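VP5 (Halorubrum pleomorphic virus 2, PDB 6QGI) probably acts as the membrane fusion protein of a haloarchaeal pleomorphic virus, being its glycosylated envelope protein. Local coordinates at residues L9-V14 / E435-Q440; L35-L40 / H134-K139; S89-V94 / W249-Y254; G365-L370 / T404-V409. One frame throughout, in Å; residues are numbered along the deposited sequence.

Contact 1, its centre about 8 Å from that of the chain, pairs strand 11-13 with strand 434-439, and the loop it closes encloses the other three. Contacts 2 and 3 use the two ends of helix 91-133, contact 3 its start and contact 2 the loop after its last turn, centres about 63 Å apart. Contact 4 lies about 73 Å from contact 3, centre to centre, in a small sheet of its own near the glycan. Backbone hydrogen bonds carry contacts 1 and 4, whereas in contacts 2 and 3 one aromatic side chain reaches a carbonyl just ahead of a helix. Contacts 2, 3 and 4 lie 32 to 38 Å out, yet all four are only partly buried.

Contact 1: residues L9-V14 / E435-Q440; sequences LAAGAV and ETIQLQ
Ile437 lays its CD1 methyl against the CB of Ala11 at 3.7 Å and, almost as near, against CD1 of Leu9, whose side chain it crosses at about a right angle. To get there its CG1 takes the crowded position between the backbone N and the carbonyl carbon (chi1 60°). Ala11, Ala13, Ile437 and Leu439 share this face of a short antiparallel pairing. Gly12 and Gln438 form its hydrogen-bonded pair: Gln438 N reaches Gly12 O at 2.8 Å along a nearly straight line, and Gly12 N returns to a lone pair of Gln438 O at 3.0 Å. The pairing loosens on either side of this pair. Gln440 N makes a weak bond to Ala10 O at 3.5 Å, and Val14 N a weak one to Thr436 O, where a water also bridges the same two atoms. Past the strand, Val14 turns CG2 over the opposing backbone, 3.4 Å from Gln438 N and close to Gln438 CB. Gln440, bent at chi2, folds its CG near Ala11 CA. The positive phi of Ala10 (50°) turns the chain out of helix 4-8 into the strand. Strand 11-13 lies along one edge of strand 434-439, whose residues also bond to strand 343-355, as Thr436 OG1 does to Thr346. Leu314 of strand 312-320 packs on both Leu9 and Ile437, and helix 285-292 covers Thr436.

Contact 2: residues L35-L40 / H134-K139; sequences LTADAL and HPDIGK
The imidazole of His134 carries the CD1 methyl of Ile137 over one face, 4.1 Å above its plane and offset toward the rim, while Leu35 and Asp136 meet its edge. At that edge both ring nitrogens are engaged. NE2 donates to Leu35 O at 2.8 Å with a bent N-H...O angle of 139°, and the donor stands above the carbonyl plane. ND1 accepts the backbone N-H of Asp136 at 3.1 Å. Held at both nitrogens close to its own plane, the ring has its rotation fixed, and the bonding assigns the proton to NE2, consistent with a neutral imidazole. Its CG lies anti to the backbone N (chi1 -161°), which carries the ring out from the end of helix 91-133. Leu40 slides past the ring in the opposite direction, with CD2 3.7 Å from His134 CD2 and equally near its CB. Ile137 CD1 also reaches the first helical turn, touching Ala37 CB at 3.7 Å, and lies 3.1 Å from Ala37 O. Thr36 occupies the N-cap position of helix 37-60, so His134 binds the carbonyl one residue ahead of the cap. The chain leaving helix 91-133 thus folds back against the start of helix 37-60. Thr130 and Val131 of helix 91-133 pack on Leu40 and Ile137, respectively, and Lys139 pairs with Asp155 in strand 155-159.

Contact 3: residues S89-V94 / W249-Y254; sequences SAESAV and WVSNVY
Glu91 and Tyr254 cross obliquely, with the aliphatic part of the glutamate lying over one face of the phenol ring. CB sits almost exactly on the ring normal, 3.8 Å from the centroid in a CH-pi contact, and CG lies 3.6 Å from Tyr254 CG. The carboxylate is turned 46° from the ring plane, which puts OE1 3.3 Å from Tyr254 CD2 and directs OE2 to the side of Ser251. Ser251 OG lies 3.3 Å from Glu91 OE2, but Ser247 O, one turn back, competes for the same hydroxyl proton. At the far end of the ring, Tyr254 OH donates to a lone pair of Ser89 O at 2.7 Å, with that oxygen in the ring plane. Val250 slides past Glu91 in the opposite direction: its CG1 meets Glu91 CG and, at 3.9 Å, Val94 CG1. Val94 CG2 approaches Tyr254 CE1 obliquely. Ala90 is the N-cap of helix 91-133 and Tyr254 the first residue beyond helix 225-253, so the end of one long helix packs against the start of the other. Helix 66-86 touches both segments, with Glu84 on Val94 and Lys78 and Ala81 on Trp249.

Contact 4: residues G365-L370 / T404-V409; sequences GGNVTL and TWYHDV
Two strands of a small three-stranded antiparallel sheet meet here, with 405-408 in the middle and 367-370 along one side. Five backbone hydrogen bonds join the two segments. Leu370 and Trp405 exchange the two shortest of the strand pairing, Leu370 N to Trp405 O at 2.7 Å and Trp405 N to Leu370 O at 2.8 Å. In the next hydrogen-bonded pair, Val368 N to His407 O and His407 N to Val368 O are longer, at 3.2 Å. Val409 N donates to Gly366 O at 2.8 Å from well above the carbonyl plane. Gly366 has a positive phi of 94°, a backbone conformation that calls for glycine, and packs close to Asp408.

Val368, Leu370, Trp405 and His407 share one face, where Leu370 CB lies beside Trp405 CB; Val409, just past the strand, adds its CG2 to Val368 CG2 at 3.8 Å. On the other face Thr369 sets its CG2 against Thr404 CB, while Asn367 and Tyr406 run side by side.

Farther out, Val380 and Leu382 of strand 378-384 pack on Leu370 and Val368, and Val390 of strand 389-393 on Val409, covering all three. The third strand, 398-399, bonds to Tyr406 through Thr398. Asp408 OD1 is held by Ser410 OG, and Thr404 OG1 by Thr400. His407 ND1 makes a weak bond to the backbone O of Asn396, the glycosylated asparagine, and the His407 side chain lies about 6 Å from the bound sugar. The ring of Tyr406 is turned 60° from the amide plane of Asn367, whose OD1 approaches its edge, 3.3 Å from Tyr406 CD2.

Contact 1: residues L9-V14 / E435-Q440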
# COMPACT_ATOMS: atom_id res chain seq x y z
N LEU A 9 -14.72 -0.31 1.70
CA LEU A 9 -14.06 -0.97 2.81
C LEU A 9 -13.30 0.02 3.70
O LEU A 9 -12.78 -0.40 4.74
CB LEU A 9 -13.11 -2.08 2.30
CG LEU A 9 -13.70 -3.09 1.30
CD1 LEU A 9 -12.60 -3.90 0.64
CD2 LEU A 9 -14.74 -4.00 1.96
N ALA A 10 -13.26 1.32 3.31
CA ALA A 10 -12.55 2.40 4.01
C ALA A 10 -11.11 1.95 4.29
O ALA A 10 -10.57 2.13 5.38
CB ALA A 10 -13.28 2.79 5.30
N ALA A 11 -10.52 1.30 3.28
CA ALA A 11 -9.20 0.69 3.32
C ALA A 11 -8.26 1.26 2.25
O ALA A 11 -8.60 2.23 1.56
CB ALA A 11 -9.35 -0.82 3.15
N GLY A 12 -7.07 0.68 2.14
CA GLY A 12 -6.07 1.04 1.15
C GLY A 12 -5.52 -0.19 0.48
O GLY A 12 -5.45 -1.25 1.11
N ALA A 13 -5.14 -0.08 -0.80
CA ALA A 13 -4.52 -1.19 -1.53
C ALA A 13 -3.12 -1.43 -0.95
O ALA A 13 -2.51 -0.50 -0.40
CB ALA A 13 -4.46 -0.88 -3.01
N VAL A 14 -2.62 -2.67 -0.98
CA VAL A 14 -1.32 -2.96 -0.40
C VAL A 14 -0.35 -3.50 -1.48
O VAL A 14 -0.66 -4.49 -2.17
CB VAL A 14 -1.42 -3.89 0.85
CG1 VAL A 14 -0.05 -4.22 1.43
CG2 VAL A 14 -2.32 -3.27 1.92
N GLU A 435 -7.11 -10.36 -2.48
CA GLU A 435 -6.28 -9.16 -2.37
C GLU A 435 -6.00 -8.84 -0.91
O GLU A 435 -6.78 -9.23 -0.04
CB GLU A 435 -6.97 -7.95 -3.03
CG GLU A 435 -7.29 -8.09 -4.51
CD GLU A 435 -8.15 -7.01 -5.11
OE1 GLU A 435 -8.71 -7.24 -6.21
OE2 GLU A 435 -8.27 -5.92 -4.50
N THR A 436 -4.91 -8.09 -0.65
CA THR A 436 -4.55 -7.62 0.69
C THR A 436 -4.82 -6.13 0.75
O THR A 436 -4.33 -5.37 -0.09
CB THR A 436 -3.10 -7.97 1.03
OG1 THR A 436 -2.93 -9.38 0.95
CG2 THR A 436 -2.69 -7.49 2.42
N ILE A 437 -5.61 -5.72 1.74
CA ILE A 437 -6.00 -4.33 1.97
C ILE A 437 -5.51 -3.88 3.35
O ILE A 437 -5.36 -4.72 4.24
CB ILE A 437 -7.54 -4.12 1.80
CG1 ILE A 437 -8.35 -4.98 2.81
CG2 ILE A 437 -7.97 -4.40 0.36
CD1 ILE A 437 -9.76 -4.54 3.07
N GLN A 438 -5.24 -2.58 3.52
CA GLN A 438 -4.85 -2.05 4.83
C GLN A 438 -6.08 -1.40 5.43
O GLN A 438 -6.61 -0.46 4.84
CB GLN A 438 -3.67 -1.08 4.73
CG GLN A 438 -3.21 -0.58 6.10
CD GLN A 438 -2.07 0.40 6.05
OE1 GLN A 438 -1.04 0.14 5.45
NE2 GLN A 438 -2.24 1.54 6.70
N LEU A 439 -6.54 -1.90 6.59
CA LEU A 439 -7.73 -1.36 7.26
C LEU A 439 -7.40 -0.05 7.95
O LEU A 439 -6.51 -0.01 8.81
CB LEU A 439 -8.29 -2.39 8.27
CG LEU A 439 -8.61 -3.77 7.70
CD1 LEU A 439 -8.92 -4.76 8.79
CD2 LEU A 439 -9.77 -3.72 6.72
N GLN A 440 -8.08 1.03 7.55
CA GLN A 440 -7.90 2.38 8.07
C GLN A 440 -9.06 2.75 8.98
O GLN A 440 -8.85 3.27 10.09
CB GLN A 440 -7.80 3.41 6.92
CG GLN A 440 -7.04 2.95 5.68
CD GLN A 440 -5.54 2.97 5.83
OE1 GLN A 440 -4.98 3.35 6.86
NE2 GLN A 440 -4.85 2.56 4.77
O HOH W 1 -10.98 -0.33 7.23
O HOH W 2 -4.47 -4.39 -2.79

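Contact 2: residues L35-L40 / H134-K139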
# COMPACT_ATOMS: atom_id res chain seq x y z
N LEU A 35 -7.14 20.20 -23.73
CA LEU A 35 -8.34 19.89 -22.97
C LEU A 35 -9.15 21.15 -22.67
O LEU A 35 -8.61 22.26 -22.73
CB LEU A 35 -7.96 19.21 -21.64
CG LEU A 35 -7.28 17.86 -21.69
CD1 LEU A 35 -6.83 17.44 -20.32
CD2 LEU A 35 -8.20 16.81 -22.26
N THR A 36 -10.45 20.99 -22.33
CA THR A 36 -11.28 22.13 -21.93
C THR A 36 -10.80 22.57 -20.55
O THR A 36 -10.14 21.78 -19.85
CB THR A 36 -12.80 21.81 -21.95
OG1 THR A 36 -13.11 20.77 -21.03
CG2 THR A 36 -13.32 21.47 -23.34
N ALA A 37 -11.08 23.83 -20.16
CA ALA A 37 -10.67 24.39 -18.87
C ALA A 37 -11.07 23.48 -17.69
O ALA A 37 -10.20 23.06 -16.94
CB ALA A 37 -11.26 25.78 -18.70
N ASP A 38 -12.37 23.10 -17.59
CA ASP A 38 -12.88 22.25 -16.51
C ASP A 38 -12.25 20.84 -16.51
O ASP A 38 -11.84 20.38 -15.44
CB ASP A 38 -14.42 22.14 -16.58
CG ASP A 38 -15.04 21.54 -15.33
OD1 ASP A 38 -15.00 22.20 -14.27
OD2 ASP A 38 -15.56 20.40 -15.42
N ALA A 39 -12.17 20.19 -17.68
CA ALA A 39 -11.61 18.84 -17.87
C ALA A 39 -10.16 18.77 -17.39
O ALA A 39 -9.81 17.78 -16.75
CB ALA A 39 -11.68 18.43 -19.33
N LEU A 40 -9.34 19.81 -17.66
CA LEU A 40 -7.94 19.83 -17.21
C LEU A 40 -7.88 19.87 -15.68
O LEU A 40 -7.14 19.11 -15.09
CB LEU A 40 -7.13 20.99 -17.82
CG LEU A 40 -5.65 21.07 -17.40
CD1 LEU A 40 -4.88 19.84 -17.83
CD2 LEU A 40 -5.00 22.33 -17.94
N HIS A 134 -1.90 25.73 -21.00
CA HIS A 134 -3.35 25.95 -21.18
C HIS A 134 -3.63 27.45 -21.20
O HIS A 134 -3.18 28.19 -20.31
CB HIS A 134 -4.20 25.25 -20.10
CG HIS A 134 -5.64 25.09 -20.50
ND1 HIS A 134 -6.51 26.16 -20.49
CD2 HIS A 134 -6.30 23.99 -20.92
CE1 HIS A 134 -7.67 25.68 -20.91
NE2 HIS A 134 -7.59 24.37 -21.17
N PRO A 135 -4.35 27.92 -22.25
CA PRO A 135 -4.58 29.36 -22.39
C PRO A 135 -5.51 30.00 -21.35
O PRO A 135 -5.40 31.20 -21.10
CB PRO A 135 -5.22 29.46 -23.78
CG PRO A 135 -5.84 28.13 -24.02
CD PRO A 135 -4.90 27.16 -23.39
N ASP A 136 -6.43 29.21 -20.77
CA ASP A 136 -7.43 29.74 -19.84
C ASP A 136 -7.11 29.47 -18.38
O ASP A 136 -7.83 29.98 -17.51
CB ASP A 136 -8.82 29.15 -20.18
CG ASP A 136 -9.21 29.19 -21.65
OD1 ASP A 136 -8.88 30.19 -22.33
OD2 ASP A 136 -9.84 28.22 -22.12
N ILE A 137 -6.06 28.69 -18.09
CA ILE A 137 -5.73 28.29 -16.72
C ILE A 137 -4.26 28.53 -16.37
O ILE A 137 -3.38 28.36 -17.21
CB ILE A 137 -6.14 26.79 -16.56
CG1 ILE A 137 -7.66 26.64 -16.60
CG2 ILE A 137 -5.56 26.11 -15.30
CD1 ILE A 137 -8.07 25.32 -16.79
N GLY A 138 -4.05 28.89 -15.11
CA GLY A 138 -2.75 29.06 -14.46
C GLY A 138 -2.65 28.11 -13.29
O GLY A 138 -3.63 27.45 -12.94
N LYS A 139 -1.46 28.03 -12.67
CA LYS A 139 -1.19 27.12 -11.54
C LYS A 139 -2.14 27.35 -10.35
O LYS A 139 -2.56 26.38 -9.72
CB LYS A 139 0.26 27.22 -11.09
CG LYS A 139 1.25 26.61 -12.08
CD LYS A 139 2.68 26.68 -11.59
CE LYS A 139 3.64 26.26 -12.67
NZ LYS A 139 5.04 26.53 -12.29

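Contact 3: residues S89-V94 / W249-Y254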
# COMPACT_ATOMS: atom_id res chain seq x y z
N SER A 89 37.20 -18.67 5.03
CA SER A 89 37.68 -17.32 4.69
C SER A 89 38.07 -16.53 5.93
O SER A 89 37.71 -16.91 7.05
CB SER A 89 36.63 -16.55 3.90
OG SER A 89 36.05 -17.32 2.86
N ALA A 90 38.80 -15.41 5.72
CA ALA A 90 39.20 -14.48 6.78
C ALA A 90 37.98 -13.70 7.24
O ALA A 90 37.05 -13.51 6.44
CB ALA A 90 40.28 -13.54 6.28
N GLU A 91 37.96 -13.26 8.52
CA GLU A 91 36.86 -12.50 9.12
C GLU A 91 36.47 -11.29 8.25
O GLU A 91 35.28 -11.02 8.09
CB GLU A 91 37.21 -12.06 10.55
CG GLU A 91 35.98 -11.90 11.43
CD GLU A 91 36.22 -11.58 12.89
OE1 GLU A 91 36.99 -12.32 13.55
OE2 GLU A 91 35.62 -10.60 13.39
N SER A 92 37.48 -10.62 7.65
CA SER A 92 37.32 -9.48 6.75
C SER A 92 36.43 -9.86 5.56
O SER A 92 35.42 -9.19 5.32
CB SER A 92 38.68 -8.98 6.28
OG SER A 92 39.42 -10.01 5.65
N ALA A 93 36.78 -10.97 4.86
CA ALA A 93 36.07 -11.52 3.70
C ALA A 93 34.63 -11.97 4.06
O ALA A 93 33.74 -11.80 3.23
CB ALA A 93 36.84 -12.70 3.13
N VAL A 94 34.43 -12.52 5.27
CA VAL A 94 33.13 -12.99 5.78
C VAL A 94 32.20 -11.77 5.97
O VAL A 94 31.05 -11.80 5.53
CB VAL A 94 33.29 -13.81 7.10
CG1 VAL A 94 31.94 -14.12 7.74
CG2 VAL A 94 34.07 -15.10 6.85
N TRP A 249 27.69 -9.49 14.63
CA TRP A 249 27.29 -10.88 14.39
C TRP A 249 28.46 -11.72 13.89
O TRP A 249 28.67 -12.82 14.40
CB TRP A 249 26.10 -10.96 13.40
CG TRP A 249 25.54 -12.35 13.28
CD1 TRP A 249 24.58 -12.91 14.07
CD2 TRP A 249 25.92 -13.36 12.34
NE1 TRP A 249 24.36 -14.21 13.69
CE2 TRP A 249 25.15 -14.50 12.61
CE3 TRP A 249 26.85 -13.40 11.28
CZ2 TRP A 249 25.27 -15.69 11.88
CZ3 TRP A 249 26.97 -14.57 10.55
CH2 TRP A 249 26.19 -15.70 10.85
N VAL A 250 29.24 -11.19 12.92
CA VAL A 250 30.42 -11.85 12.34
C VAL A 250 31.48 -12.06 13.45
O VAL A 250 31.99 -13.17 13.58
CB VAL A 250 30.99 -11.07 11.12
CG1 VAL A 250 32.33 -11.64 10.66
CG2 VAL A 250 30.00 -11.07 9.96
N SER A 251 31.74 -11.02 14.27
CA SER A 251 32.71 -11.08 15.38
C SER A 251 32.33 -12.11 16.45
O SER A 251 33.22 -12.73 17.04
CB SER A 251 32.86 -9.71 16.03
OG SER A 251 33.52 -8.80 15.16
N ASN A 252 31.02 -12.32 16.70
CA ASN A 252 30.54 -13.27 17.71
C ASN A 252 30.52 -14.72 17.18
O ASN A 252 30.63 -15.66 17.98
CB ASN A 252 29.14 -12.88 18.19
CG ASN A 252 28.99 -11.49 18.77
OD1 ASN A 252 29.97 -10.77 19.05
ND2 ASN A 252 27.75 -11.06 18.94
N VAL A 253 30.36 -14.89 15.86
CA VAL A 253 30.24 -16.19 15.18
C VAL A 253 31.60 -16.73 14.71
O VAL A 253 31.83 -17.94 14.83
CB VAL A 253 29.21 -16.03 14.02
CG1 VAL A 253 29.32 -17.14 12.98
CG2 VAL A 253 27.80 -15.95 14.56
N TYR A 254 32.49 -15.86 14.18
CA TYR A 254 33.81 -16.25 13.67
C TYR A 254 34.66 -16.95 14.72
O TYR A 254 34.97 -16.38 15.78
CB TYR A 254 34.57 -15.04 13.11
CG TYR A 254 35.68 -15.41 12.16
CD1 TYR A 254 35.40 -15.74 10.83
CD2 TYR A 254 37.00 -15.42 12.57
CE1 TYR A 254 36.42 -16.08 9.95
CE2 TYR A 254 38.04 -15.74 11.69
CZ TYR A 254 37.74 -16.08 10.38
OH TYR A 254 38.75 -16.41 9.51

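Contact 4: residues G365-L370 / T404-V409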
# COMPACT_ATOMS: atom_id res chain seq x y z
N GLY A 365 -40.99 5.65 -13.40
CA GLY A 365 -41.10 4.96 -14.68
C GLY A 365 -39.92 4.09 -15.06
O GLY A 365 -39.44 4.15 -16.20
N GLY A 366 -39.45 3.29 -14.11
CA GLY A 366 -38.31 2.40 -14.30
C GLY A 366 -36.98 2.99 -13.87
O GLY A 366 -36.04 2.24 -13.58
N ASN A 367 -36.88 4.34 -13.81
CA ASN A 367 -35.67 5.06 -13.41
C ASN A 367 -35.45 4.98 -11.89
O ASN A 367 -36.08 5.73 -11.13
CB ASN A 367 -35.70 6.53 -13.88
CG ASN A 367 -35.12 6.78 -15.26
OD1 ASN A 367 -33.92 6.63 -15.49
ND2 ASN A 367 -35.96 7.22 -16.19
N VAL A 368 -34.57 4.07 -11.45
CA VAL A 368 -34.19 3.92 -10.04
C VAL A 368 -33.06 4.91 -9.78
O VAL A 368 -32.18 5.06 -10.62
CB VAL A 368 -33.80 2.47 -9.65
CG1 VAL A 368 -33.38 2.39 -8.19
CG2 VAL A 368 -34.96 1.50 -9.91
N THR A 369 -33.09 5.60 -8.62
CA THR A 369 -32.09 6.61 -8.28
C THR A 369 -31.36 6.24 -6.98
O THR A 369 -31.99 5.83 -6.00
CB THR A 369 -32.77 7.99 -8.20
OG1 THR A 369 -33.43 8.25 -9.44
CG2 THR A 369 -31.78 9.13 -7.92
N LEU A 370 -30.01 6.37 -7.00
CA LEU A 370 -29.08 6.14 -5.89
C LEU A 370 -28.54 7.48 -5.40
O LEU A 370 -28.21 8.34 -6.22
CB LEU A 370 -27.91 5.21 -6.28
CG LEU A 370 -28.22 3.79 -6.78
CD1 LEU A 370 -26.93 3.04 -7.04
CD2 LEU A 370 -29.09 3.01 -5.81
N THR A 404 -26.47 12.20 -7.79
CA THR A 404 -27.44 11.10 -7.86
C THR A 404 -27.07 10.15 -9.00
O THR A 404 -26.43 10.58 -9.96
CB THR A 404 -28.88 11.60 -7.99
OG1 THR A 404 -28.95 12.65 -8.95
CG2 THR A 404 -29.46 12.07 -6.66
N TRP A 405 -27.42 8.87 -8.87
CA TRP A 405 -27.09 7.87 -9.89
C TRP A 405 -28.35 7.15 -10.34
O TRP A 405 -29.01 6.48 -9.54
CB TRP A 405 -26.02 6.90 -9.37
CG TRP A 405 -24.67 7.53 -9.33
CD1 TRP A 405 -23.73 7.50 -10.32
CD2 TRP A 405 -24.15 8.40 -8.31
NE1 TRP A 405 -22.63 8.25 -9.95
CE2 TRP A 405 -22.87 8.83 -8.73
CE3 TRP A 405 -24.64 8.83 -7.06
CZ2 TRP A 405 -22.08 9.67 -7.95
CZ3 TRP A 405 -23.85 9.69 -6.30
CH2 TRP A 405 -22.58 10.08 -6.74
N TYR A 406 -28.71 7.32 -11.62
CA TYR A 406 -29.92 6.73 -12.18
C TYR A 406 -29.63 5.65 -13.21
O TYR A 406 -28.58 5.66 -13.84
CB TYR A 406 -30.85 7.81 -12.77
CG TYR A 406 -30.37 8.42 -14.08
CD1 TYR A 406 -29.46 9.47 -14.09
CD2 TYR A 406 -30.87 7.98 -15.30
CE1 TYR A 406 -29.03 10.05 -15.28
CE2 TYR A 406 -30.44 8.54 -16.50
CZ TYR A 406 -29.52 9.57 -16.49
OH TYR A 406 -29.08 10.12 -17.67
N HIS A 407 -30.58 4.73 -13.39
CA HIS A 407 -30.53 3.65 -14.38
C HIS A 407 -31.95 3.21 -14.72
O HIS A 407 -32.75 2.94 -13.81
CB HIS A 407 -29.69 2.45 -13.89
CG HIS A 407 -29.67 1.32 -14.87
ND1 HIS A 407 -28.93 1.38 -16.04
CD2 HIS A 407 -30.33 0.14 -14.83
CE1 HIS A 407 -29.15 0.23 -16.66
NE2 HIS A 407 -29.98 -0.55 -15.97
N ASP A 408 -32.27 3.15 -16.02
CA ASP A 408 -33.58 2.73 -16.49
C ASP A 408 -33.70 1.21 -16.36
O ASP A 408 -33.09 0.47 -17.14
CB ASP A 408 -33.83 3.21 -17.94
CG ASP A 408 -35.25 3.05 -18.45
OD1 ASP A 408 -36.19 3.02 -17.61
OD2 ASP A 408 -35.44 2.97 -19.68
N VAL A 409 -34.45 0.76 -15.35
CA VAL A 409 -34.65 -0.65 -15.03
C VAL A 409 -35.99 -1.15 -15.63
O VAL A 409 -36.40 -2.28 -15.37
CB VAL A 409 -34.56 -0.90 -13.49
CG1 VAL A 409 -34.59 -2.39 -13.16
CG2 VAL A 409 -33.31 -0.27 -12.89